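Local coordinates for flagella basal body P-ring formation protein flgA (Salmonella typhimurium, PDB 3TEE) that assists assembly of the flagellar P-ring as a periplasmic protein, possibly by associating with FlgF on the rod or by modulating the assembly, at residues 5-10 and 66-71; 81-84 and 88-91; 99-104 and 108-113. All blocks are in the same frame, centred on the assembly; numbering follows the deposited sequence.

Contact 1 of 3, residues 5-10 and 66-71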
# COMPACT_ATOMS: atom_id res chain seq x y z
N ALA A 5 -8.22 18.66 26.36
CA ALA A 5 -7.14 17.81 26.91
C ALA A 5 -7.43 16.31 26.60
O ALA A 5 -6.53 15.58 26.22
CB ALA A 5 -7.05 18.03 28.42
N GLN A 6 -8.69 15.89 26.75
CA GLN A 6 -9.10 14.51 26.48
C GLN A 6 -8.97 14.19 25.01
O GLN A 6 -8.37 13.17 24.68
CB GLN A 6 -10.55 14.30 26.95
CG GLN A 6 -10.70 14.31 28.48
CD GLN A 6 -12.15 14.10 28.91
OE1 GLN A 6 -13.06 14.06 28.09
NE2 GLN A 6 -12.41 13.99 30.20
N LEU A 7 -9.48 15.05 24.12
CA LEU A 7 -9.32 14.83 22.68
C LEU A 7 -7.85 14.84 22.27
O LEU A 7 -7.48 14.03 21.43
CB LEU A 7 -10.09 15.88 21.83
CG LEU A 7 -11.63 15.73 21.84
CD1 LEU A 7 -12.27 16.99 21.32
CD2 LEU A 7 -12.08 14.50 21.03
N THR A 8 -7.03 15.76 22.83
CA THR A 8 -5.58 15.83 22.53
C THR A 8 -4.89 14.51 22.91
O THR A 8 -4.12 13.97 22.11
CB THR A 8 -4.94 17.07 23.19
OG1 THR A 8 -5.56 18.25 22.64
CG2 THR A 8 -3.41 17.11 22.99
N THR A 9 -5.17 14.00 24.12
CA THR A 9 -4.64 12.72 24.58
C THR A 9 -5.19 11.57 23.70
O THR A 9 -4.43 10.69 23.29
CB THR A 9 -4.93 12.51 26.10
OG1 THR A 9 -4.20 13.49 26.84
CG2 THR A 9 -4.52 11.11 26.60
N TRP A 10 -6.50 11.57 23.41
CA TRP A 10 -7.07 10.50 22.59
C TRP A 10 -6.40 10.42 21.20
O TRP A 10 -5.90 9.35 20.82
CB TRP A 10 -8.60 10.65 22.48
CG TRP A 10 -9.29 9.48 21.86
CD1 TRP A 10 -9.54 8.27 22.45
CD2 TRP A 10 -9.97 9.47 20.61
NE1 TRP A 10 -10.30 7.49 21.60
CE2 TRP A 10 -10.55 8.19 20.45
CE3 TRP A 10 -10.12 10.42 19.58
CZ2 TRP A 10 -11.32 7.84 19.33
CZ3 TRP A 10 -10.85 10.06 18.45
CH2 TRP A 10 -11.43 8.78 18.33
N LEU A 66 -18.86 15.81 17.01
CA LEU A 66 -17.91 16.91 17.11
C LEU A 66 -17.11 17.06 15.84
O LEU A 66 -16.78 16.06 15.20
CB LEU A 66 -16.97 16.75 18.33
CG LEU A 66 -17.60 16.40 19.69
CD1 LEU A 66 -16.52 16.24 20.74
CD2 LEU A 66 -18.63 17.48 20.15
N GLN A 67 -16.81 18.30 15.46
CA GLN A 67 -15.96 18.54 14.30
C GLN A 67 -14.67 19.07 14.87
O GLN A 67 -14.68 20.01 15.65
CB GLN A 67 -16.57 19.55 13.32
CG GLN A 67 -17.87 19.08 12.64
CD GLN A 67 -18.37 20.15 11.71
OE1 GLN A 67 -18.69 21.28 12.12
NE2 GLN A 67 -18.35 19.85 10.42
N VAL A 68 -13.56 18.39 14.55
CA VAL A 68 -12.27 18.81 15.08
C VAL A 68 -11.26 18.90 13.93
O VAL A 68 -11.41 18.23 12.91
CB VAL A 68 -11.70 17.89 16.22
CG1 VAL A 68 -12.65 17.79 17.42
CG2 VAL A 68 -11.34 16.50 15.70
N ASN A 69 -10.24 19.68 14.13
CA ASN A 69 -9.11 19.74 13.22
C ASN A 69 -7.93 19.12 14.00
O ASN A 69 -7.65 19.50 15.13
CB ASN A 69 -8.78 21.17 12.78
CG ASN A 69 -7.53 21.19 11.91
OD1 ASN A 69 -6.43 21.45 12.38
ND2 ASN A 69 -7.65 20.74 10.67
N VAL A 70 -7.28 18.14 13.40
CA VAL A 70 -6.15 17.46 14.03
C VAL A 70 -4.88 17.72 13.22
O VAL A 70 -4.74 17.25 12.10
CB VAL A 70 -6.42 15.95 14.21
CG1 VAL A 70 -5.23 15.23 14.86
CG2 VAL A 70 -7.72 15.69 14.98
N GLN A 71 -3.97 18.48 13.80
CA GLN A 71 -2.65 18.71 13.17
C GLN A 71 -1.74 17.60 13.66
O GLN A 71 -1.60 17.41 14.87
CB GLN A 71 -2.09 20.07 13.60
CG GLN A 71 -2.95 21.27 13.20
CD GLN A 71 -2.31 22.60 13.54
OE1 GLN A 71 -1.37 22.70 14.33
NE2 GLN A 71 -2.78 23.65 12.90

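Contact 2 of 3, residues 81-84 and 88-91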
# COMPACT_ATOMS: atom_id res chain seq x y z
N ALA A 81 16.34 12.57 -4.60
CA ALA A 81 17.13 12.82 -5.82
C ALA A 81 16.21 12.65 -6.99
O ALA A 81 15.24 11.91 -6.85
CB ALA A 81 18.29 11.81 -5.92
N PRO A 82 16.48 13.24 -8.18
CA PRO A 82 15.60 13.01 -9.33
C PRO A 82 15.42 11.53 -9.63
O PRO A 82 16.38 10.75 -9.55
CB PRO A 82 16.34 13.71 -10.49
CG PRO A 82 17.12 14.78 -9.82
CD PRO A 82 17.60 14.15 -8.55
N ILE A 83 14.17 11.12 -9.92
CA ILE A 83 13.86 9.75 -10.28
C ILE A 83 13.14 9.79 -11.62
O ILE A 83 12.13 10.47 -11.75
CB ILE A 83 13.02 9.00 -9.21
CG1 ILE A 83 13.62 9.12 -7.80
CG2 ILE A 83 12.84 7.52 -9.62
CD1 ILE A 83 12.67 8.54 -6.65
N ALA A 84 13.62 9.03 -12.59
CA ALA A 84 12.98 8.96 -13.91
C ALA A 84 11.85 7.95 -13.87
O ALA A 84 11.87 7.04 -13.03
CB ALA A 84 13.99 8.56 -14.97
N LYS A 88 14.04 2.76 -10.17
CA LYS A 88 13.85 2.08 -8.89
C LYS A 88 13.96 3.11 -7.77
O LYS A 88 14.81 3.99 -7.83
CB LYS A 88 14.96 1.04 -8.65
CG LYS A 88 14.91 -0.17 -9.58
CD LYS A 88 16.09 -1.09 -9.31
CE LYS A 88 16.12 -2.28 -10.24
NZ LYS A 88 17.35 -3.11 -10.06
N LEU A 89 13.11 2.99 -6.76
CA LEU A 89 13.15 3.81 -5.55
C LEU A 89 14.19 3.11 -4.66
O LEU A 89 14.08 1.89 -4.45
CB LEU A 89 11.77 3.85 -4.86
CG LEU A 89 10.82 4.99 -5.28
CD1 LEU A 89 10.34 4.85 -6.76
CD2 LEU A 89 9.64 5.09 -4.33
N THR A 90 15.23 3.84 -4.24
CA THR A 90 16.35 3.28 -3.45
C THR A 90 16.63 4.15 -2.22
O THR A 90 16.09 5.26 -2.13
CB THR A 90 17.64 3.22 -4.34
OG1 THR A 90 18.07 4.55 -4.61
CG2 THR A 90 17.47 2.43 -5.66
N PRO A 91 17.54 3.75 -1.29
CA PRO A 91 17.89 4.64 -0.17
C PRO A 91 18.69 5.88 -0.64
O PRO A 91 18.88 6.81 0.13
CB PRO A 91 18.71 3.73 0.77
CG PRO A 91 18.47 2.33 0.28
CD PRO A 91 18.30 2.48 -1.19

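Contact 3 of 3, residues 99-104 and 108-113. With GOL (glycerol), chain B.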
# COMPACT_ATOMS: atom_id res chain seq x y z
N GLY A 99 7.08 16.36 8.58
CA GLY A 99 6.16 17.39 8.14
C GLY A 99 4.75 17.17 8.67
O GLY A 99 4.48 16.16 9.33
N ARG A 100 3.86 18.09 8.31
CA ARG A 100 2.45 18.04 8.67
C ARG A 100 1.73 16.99 7.81
O ARG A 100 1.44 17.20 6.61
CB ARG A 100 1.85 19.45 8.53
CG ARG A 100 2.19 20.38 9.71
CD ARG A 100 1.25 20.16 10.93
NE ARG A 100 -0.13 20.44 10.55
CZ ARG A 100 -0.65 21.66 10.45
NH1 ARG A 100 0.07 22.73 10.78
NH2 ARG A 100 -1.90 21.83 10.04
N LEU A 101 1.48 15.81 8.41
CA LEU A 101 0.79 14.68 7.75
C LEU A 101 -0.57 15.08 7.21
O LEU A 101 -0.96 14.62 6.14
CB LEU A 101 0.64 13.47 8.71
CG LEU A 101 1.92 13.00 9.40
CD1 LEU A 101 1.60 11.86 10.38
CD2 LEU A 101 3.00 12.58 8.39
N ASP A 102 -1.27 15.95 7.93
CA ASP A 102 -2.60 16.43 7.56
C ASP A 102 -2.54 17.39 6.36
O ASP A 102 -3.58 17.74 5.82
CB ASP A 102 -3.31 17.10 8.76
CG ASP A 102 -2.52 18.23 9.36
OD1 ASP A 102 -1.40 17.96 9.91
OD2 ASP A 102 -2.99 19.40 9.28
N GLN A 103 -1.33 17.81 5.95
CA GLN A 103 -1.19 18.68 4.76
C GLN A 103 -0.62 17.94 3.56
O GLN A 103 -0.42 18.53 2.50
CB GLN A 103 -0.40 19.95 5.08
CG GLN A 103 -1.20 20.92 5.96
CD GLN A 103 -0.41 22.08 6.46
OE1 GLN A 103 0.81 22.04 6.58
NE2 GLN A 103 -1.11 23.16 6.77
N LEU A 104 -0.38 16.64 3.72
CA LEU A 104 0.20 15.82 2.67
C LEU A 104 -0.80 15.52 1.55
O LEU A 104 -2.00 15.38 1.82
CB LEU A 104 0.70 14.49 3.24
CG LEU A 104 1.97 14.52 4.09
CD1 LEU A 104 2.24 13.13 4.63
CD2 LEU A 104 3.20 15.02 3.22
N THR A 108 0.02 9.44 0.56
CA THR A 108 1.47 9.61 0.68
C THR A 108 1.95 8.42 1.50
O THR A 108 1.35 8.08 2.53
CB THR A 108 1.84 10.94 1.37
OG1 THR A 108 1.42 12.02 0.53
CG2 THR A 108 3.36 11.07 1.65
N VAL A 109 3.05 7.80 1.07
CA VAL A 109 3.67 6.69 1.79
C VAL A 109 4.26 7.24 3.10
O VAL A 109 4.97 8.24 3.09
CB VAL A 109 4.74 5.96 0.93
CG1 VAL A 109 5.42 4.86 1.74
CG2 VAL A 109 4.13 5.38 -0.35
N LEU A 110 3.95 6.59 4.24
CA LEU A 110 4.46 7.05 5.53
C LEU A 110 5.58 6.16 6.05
O LEU A 110 6.49 6.63 6.75
CB LEU A 110 3.33 7.16 6.56
CG LEU A 110 2.13 8.03 6.20
CD1 LEU A 110 1.08 7.99 7.29
CD2 LEU A 110 2.55 9.48 5.88
N ASP A 111 5.51 4.89 5.70
CA ASP A 111 6.43 3.86 6.14
C ASP A 111 7.39 3.53 5.02
O ASP A 111 6.96 3.06 3.97
CB ASP A 111 5.62 2.64 6.59
CG ASP A 111 6.41 1.38 6.90
OD1 ASP A 111 5.81 0.28 6.83
OD2 ASP A 111 7.61 1.49 7.25
N ILE A 112 8.68 3.75 5.25
CA ILE A 112 9.76 3.49 4.31
C ILE A 112 9.78 2.03 3.80
O ILE A 112 10.25 1.77 2.70
CB ILE A 112 11.10 3.94 4.95
CG1 ILE A 112 12.22 4.19 3.91
CG2 ILE A 112 11.54 3.01 6.09
CD1 ILE A 112 12.06 5.48 3.07
N ARG A 113 9.23 1.09 4.58
CA ARG A 113 9.17 -0.33 4.20
C ARG A 113 8.24 -0.56 3.01
O ARG A 113 8.51 -1.44 2.20
CB ARG A 113 8.79 -1.22 5.40
CG ARG A 113 9.84 -1.20 6.51
CD ARG A 113 9.46 -2.07 7.69
NE ARG A 113 8.53 -1.41 8.61
CZ ARG A 113 7.23 -1.67 8.68
NH1 ARG A 113 6.67 -2.55 7.86
NH2 ARG A 113 6.46 -1.01 9.55
C1 GOL B . -2.77 11.69 4.60
O1 GOL B . -2.67 13.13 4.56
C2 GOL B . -1.53 11.01 3.96
O2 GOL B . -1.62 10.98 2.56
C3 GOL B . -1.19 9.64 4.57
O3 GOL B . -1.09 8.59 3.60

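Contact 1 of 3, residues 5-10 and 66-71
Leu-7, on helix 2-14, and Val-68, on strand 62-79, are the residues whose backbones come nearest, and their CA atoms still stand 9.1 Å apart, a separation bridged by side chains. The contact is a compact example of helix-on-sheet packing in which, within these two segments, the helix reaches the strand through one leucine. One methyl of Leu-7, CD1, does all the close touching: it reaches Val-68 CG1 at 4.0 Å and Leu-66 CD1 at a looser 4.4 Å, so that one branch lies against two residues of the same sheet face. The side chains of Leu-7 and Val-68 cross obliquely. In Val-68, chi1 of -58° sets CG1 anti to the carbonyl carbon, the rotation that offers this methyl to the helix. All three residues are buried and the interface is purely apolar. Leu-7 also rests on Val-24 of strand 21-26 and Phe-41 of strand 40-42, while Val-68 is flanked by Leu-26 on one neighbouring strand and by Val-53 and Val-55 on another. The helix thus lies over an antiparallel sheet in which strand 62-79 pairs with both 21-26 and 53-59.

Contact 2 of 3, residues 81-84 and 88-91
Ile-83 and Leu-89 make the apolar part of this contact, in which two irregular segments separated by three residues meet side chain to side chain. Their CA atoms are 7.6 Å apart, close enough for the branches to meet but not for the backbones to pair. The end of the longer branch of Ile-83 does the work: CD1 lies 4.2 Å from Leu-89 CG and 4.4 Å from Leu-89 CD1. The shorter branch of the isoleucine follows at greater range, with CG2 4.6 Å from Leu-89 CD1, so this leucine methyl faces both ends of the forked side chain. Ile-83 is extended beyond its first bond, chi2 172°, which carries CD1 out to the leucine. Leu-89 leaves its backbone at an angle to the other segment, and chi2 of 67° folds CD1 round to the isoleucine.

Both side chains are buried, and both also rest on Val-94 of strand 94-100 and Ser-120 of strand 118-120. They therefore help fill the interior of a small all-beta region, consistent with the SAF-like domain expected of FlgA and CpaB relatives; here residues of the loop between strands 62-79 and 94-100 pack on strands 94-100 and 118-120.

Polar groups play a different part. The carbonyl O of Lys-88 is only a loose neighbour of Ile-83, its distance to CG2 being 4.4 Å, and it is satisfied by the side-chain amide of Asn-93. The same amide accepts from Thr-90 N, so Asn-93 grips the backbone on both sides of Leu-89. Backbone hydrogen bonds tie Ile-83 to Leu-124 and Leu-89 to Ala-118. The aliphatic chain of Lys-88, by contrast, starts away from segment 81-84 and lies at the exposed surface.

Contact 3 of 3, residues 99-104 and 108-113
Leu-101 O and the backbone of Thr-108 are bridged by a glycerol, probably taken from the crystallisation liquor, whose hydroxyls join the two segments where no direct hydrogen bond does. Its O1 donates to Leu-101 O at 2.8 Å. Thr-108 grips it twice: its N donates to the glycerol O2 at 3.0 Å in a nearly straight bond, and the glycerol O3 donates to Thr-108 O. Pro-105 O binds the glycerol as well. The carbon skeleton of the glycerol packs on Leu-110, whose CD1 lies 3.9 Å from C3.

Beside the glycerol, Leu-110 CD2 is the meeting point of the leucines, touching Leu-104 CD1 at 3.9 Å and Leu-101 CD2 at 4.0 Å. Leu-104 runs across Thr-108 at about a right angle and lies across both of its branches: CB is 3.7 Å from OG1, while CD1 approaches CG2, which chi1 of -65° sets anti to the threonine's backbone N. That hydroxyl is engaged by Pro-105 O.

The chain leaves strand 94-100 through a 3-10 turn and folds back within the connection to strand 118-120. Segment 99-104 carries an ionic brace: Arg-100 holds Asp-102 side-on, NE to OD1 and NH2 to OD2, both oxygens using their syn lone pairs almost within the guanidinium plane; the NH2 to OD2 bond is 2.8 Å. Asp-102 OD1 also takes Ala-72 N of the adjoining strand, which should help to fix the carboxylate. At the far end Asp-111 OD2 accepts the backbone N of the poorly ordered Arg-113, an Asx turn.

Overall arrangement
Contacts 1 and 2 are buried, contact 3 only partly so. Contact 1 sets a helix on a sheet through aliphatic methyls, whereas contact 2 joins two irregular segments in the loop between strands 62-79 and 94-100, with polar support left to neighbouring residues. Contact 3 mixes a leucine cluster with glycerol-mediated hydrogen bonds and a local Arg-100 to Asp-102 salt bridge. Contacts 1 and 3 share one sheet, since strands 62-79 and 94-100 are neighbours, and they touch where Gln-71 and Val-70 pack against Arg-100 and Asp-102. Contact 2 stands apart from both: its nearest atoms lie about 7 Å from contact 3 and about 25 Å from contact 1.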